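Long-range contact in bazooka, isoform C,LD29223p (Drosophila melanogaster, PDB 5OAK), which is a cell polarity protein whose first PDZ domain, fused here to a Par6 peptide, binds that peptide, and which probably also binds phosphatidylinositol and phosphatidic acid: residues Thr22-Lys27 with Leu34-Glu39. Residues are numbered along the deposited sequence; the frame is centred on the assembly and turned at random.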
loop_
_atom_site.group_PDB
_atom_site.type_symbol
_atom_site.label_atom_id
_atom_site.label_comp_id
_atom_site.label_asym_id
_atom_site.label_seq_id
_atom_site.Cartn_x
_atom_site.Cartn_y
_atom_site.Cartn_z
ATOM N N THR A 22 2.101 -1.149 -7.763
ATOM C CA THR A 22 3.497 -1.453 -7.576
ATOM C C THR A 22 4.020 -0.456 -6.541
ATOM O O THR A 22 3.790 0.723 -6.697
ATOM C CB THR A 22 4.270 -1.285 -8.883
ATOM O OG1 THR A 22 3.736 -2.187 -9.850
ATOM C CG2 THR A 22 5.751 -1.593 -8.689
ATOM N N ALA A 23 4.697 -0.935 -5.496
ATOM C CA ALA A 23 5.168 -0.058 -4.435
ATOM C C ALA A 23 6.546 -0.504 -4.020
ATOM O O ALA A 23 6.970 -1.640 -4.204
ATOM C CB ALA A 23 4.244 -0.110 -3.262
ATOM N N LEU A 24 7.251 0.408 -3.404
ATOM C CA LEU A 24 8.568 0.102 -2.868
ATOM C C LEU A 24 8.766 0.812 -1.542
ATOM O O LEU A 24 8.170 1.855 -1.298
ATOM C CB LEU A 24 9.661 0.511 -3.853
ATOM C CG LEU A 24 9.668 1.971 -4.290
ATOM C CD1 LEU A 24 10.782 2.724 -3.583
ATOM C CD2 LEU A 24 9.834 2.062 -5.798
ATOM N N PRO A 25 9.595 0.236 -0.674
ATOM C CA PRO A 25 9.842 0.868 0.619
ATOM C C PRO A 25 10.336 2.287 0.463
ATOM O O PRO A 25 11.246 2.556 -0.338
ATOM C CB PRO A 25 10.903 -0.034 1.245
ATOM C CG PRO A 25 10.598 -1.359 0.676
ATOM C CD PRO A 25 10.245 -1.069 -0.775
ATOM N N ASP A 26 9.773 3.190 1.249
ATOM C CA ASP A 26 10.175 4.579 1.189
ATOM C C ASP A 26 11.334 4.905 2.088
ATOM O O ASP A 26 11.187 5.422 3.181
ATOM C CB ASP A 26 9.003 5.452 1.559
ATOM C CG ASP A 26 9.394 6.834 1.730
ATOM O OD1 ASP A 26 9.844 7.426 0.728
ATOM O OD2 ASP A 26 9.272 7.274 2.875
ATOM N N LYS A 27 12.500 4.747 1.529
ATOM C CA LYS A 27 13.759 4.792 2.252
ATOM C C LYS A 27 14.083 6.202 2.721
ATOM O O LYS A 27 14.532 6.432 3.847
ATOM C CB LYS A 27 14.878 4.242 1.357
ATOM N N LEU A 34 6.137 3.715 -1.031
ATOM C CA LEU A 34 5.952 4.703 -2.099
ATOM C C LEU A 34 5.288 4.035 -3.299
ATOM O O LEU A 34 5.755 3.030 -3.796
ATOM C CB LEU A 34 7.320 5.291 -2.481
ATOM C CG LEU A 34 7.387 6.427 -3.474
ATOM C CD1 LEU A 34 6.613 7.621 -2.985
ATOM C CD2 LEU A 34 8.872 6.766 -3.638
ATOM N N VAL A 35 4.173 4.579 -3.764
ATOM C CA VAL A 35 3.503 3.982 -4.922
ATOM C C VAL A 35 4.240 4.364 -6.211
ATOM O O VAL A 35 4.411 5.552 -6.504
ATOM C CB VAL A 35 2.024 4.436 -4.955
ATOM C CG1 VAL A 35 1.304 3.877 -6.238
ATOM C CG2 VAL A 35 1.310 3.951 -3.671
ATOM N N GLN A 36 4.696 3.365 -6.971
ATOM C CA GLN A 36 5.384 3.670 -8.218
ATOM C C GLN A 36 4.441 3.614 -9.410
ATOM O O GLN A 36 4.576 4.381 -10.358
ATOM C CB GLN A 36 6.532 2.688 -8.439
ATOM C CG GLN A 36 7.646 2.784 -7.413
ATOM C CD GLN A 36 8.368 4.115 -7.475
ATOM O OE1 GLN A 36 8.110 5.011 -6.675
ATOM N NE2 GLN A 36 9.283 4.247 -8.428
ATOM N N HIS A 37 3.454 2.756 -9.374
ATOM C CA HIS A 37 2.586 2.612 -10.525
ATOM C C HIS A 37 1.253 2.084 -10.084
ATOM O O HIS A 37 1.193 1.296 -9.130
ATOM C CB HIS A 37 3.195 1.663 -11.543
ATOM C CG HIS A 37 2.485 1.676 -12.843
ATOM N ND1 HIS A 37 1.692 0.628 -13.271
ATOM C CD2 HIS A 37 2.390 2.637 -13.792
ATOM C CE1 HIS A 37 1.181 0.919 -14.455
ATOM N NE2 HIS A 37 1.584 2.130 -14.793
ATOM N N VAL A 38 0.203 2.562 -10.759
ATOM C CA VAL A 38 -1.152 2.084 -10.523
ATOM C C VAL A 38 -1.703 1.700 -11.901
ATOM O O VAL A 38 -1.693 2.521 -12.853
ATOM C CB VAL A 38 -2.032 3.164 -9.869
ATOM C CG1 VAL A 38 -3.430 2.628 -9.653
ATOM C CG2 VAL A 38 -1.417 3.602 -8.512
ATOM N N GLU A 39 -2.192 0.465 -12.022
ATOM C CA GLU A 39 -2.656 -0.037 -13.314
ATOM C C GLU A 39 -3.989 0.598 -13.664
ATOM O O GLU A 39 -4.885 0.672 -12.814
ATOM C CB GLU A 39 -2.800 -1.555 -13.248
ATOM C CG GLU A 39 -1.515 -2.360 -12.951
ATOM C CD GLU A 39 -0.380 -2.133 -13.920
ATOM O OE1 GLU A 39 -0.618 -1.857 -15.121
ATOM O OE2 GLU A 39 0.768 -2.268 -13.463
HETATM O O HOH W 1 1.149 -1.798 -10.899
#
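Two hydrogen-bonded antiparallel pairs, with a non-hydrogen-bonded pair between them, hold the strands of Thr22-Lys27 and Leu34-Glu39 together. At one end, Thr22 N donates to His37 O at 2.9 Å, almost straight at 171°. Thr22 O accepts from two successive amides: Gln36 N lies 2.8 Å from Thr22 O, in its carbonyl plane, whereas His37 N reaches Thr22 O weakly at 3.4 Å. Gln36 and His37 thus both face Thr22, the signature of a classic beta bulge, and the register slips by one before the non-hydrogen-bonded pair Ala23-Val35. Beyond it, Leu24 and Leu34 close a second hydrogen-bonded pair, Leu24 N to Leu34 O at 3.0 Å and Leu34 N to Leu24 O at 2.8 Å. A water joins the side chains of Thr22 and Glu39: it sits 2.8 Å from Thr22 OG1 and donates to Glu39 OE2 at 2.6 Å, while His37 ND1 donates weakly to that same carboxylate oxygen.

On the same face as Thr22, Leu24 and Gln36 cross obliquely. Leu24 CG occupies the crowded position between backbone N and carbonyl carbon. Chi1 (-65°) puts Gln36 CG beside its backbone N, anti to the carbonyl carbon and 3.8 Å from Leu24 CG; the bend at chi2 then turns the amide end. An alanine at Gln36 would lose CG and the amide lying against Leu24, and would probably leave Leu24 less covered beside the bulge, while the backbone bonds at Thr22 O could remain. Leu34 CB lies beside the Leu24 carbonyl and makes a loose apolar approach to Leu24 CD1.

The short strand axes run at 156°, forming a hairpin within the PDZ domain. On its outer edge, Thr22 and Ala23 pair antiparallel with a strand of a neighbouring subunit, where Thr22 packs on His116 of the fused Par6 part, consistent with beta-augmentation by a PDZ ligand. Strand 33-38 also pairs with strand 54-58, and Val38 touches helix 43-46.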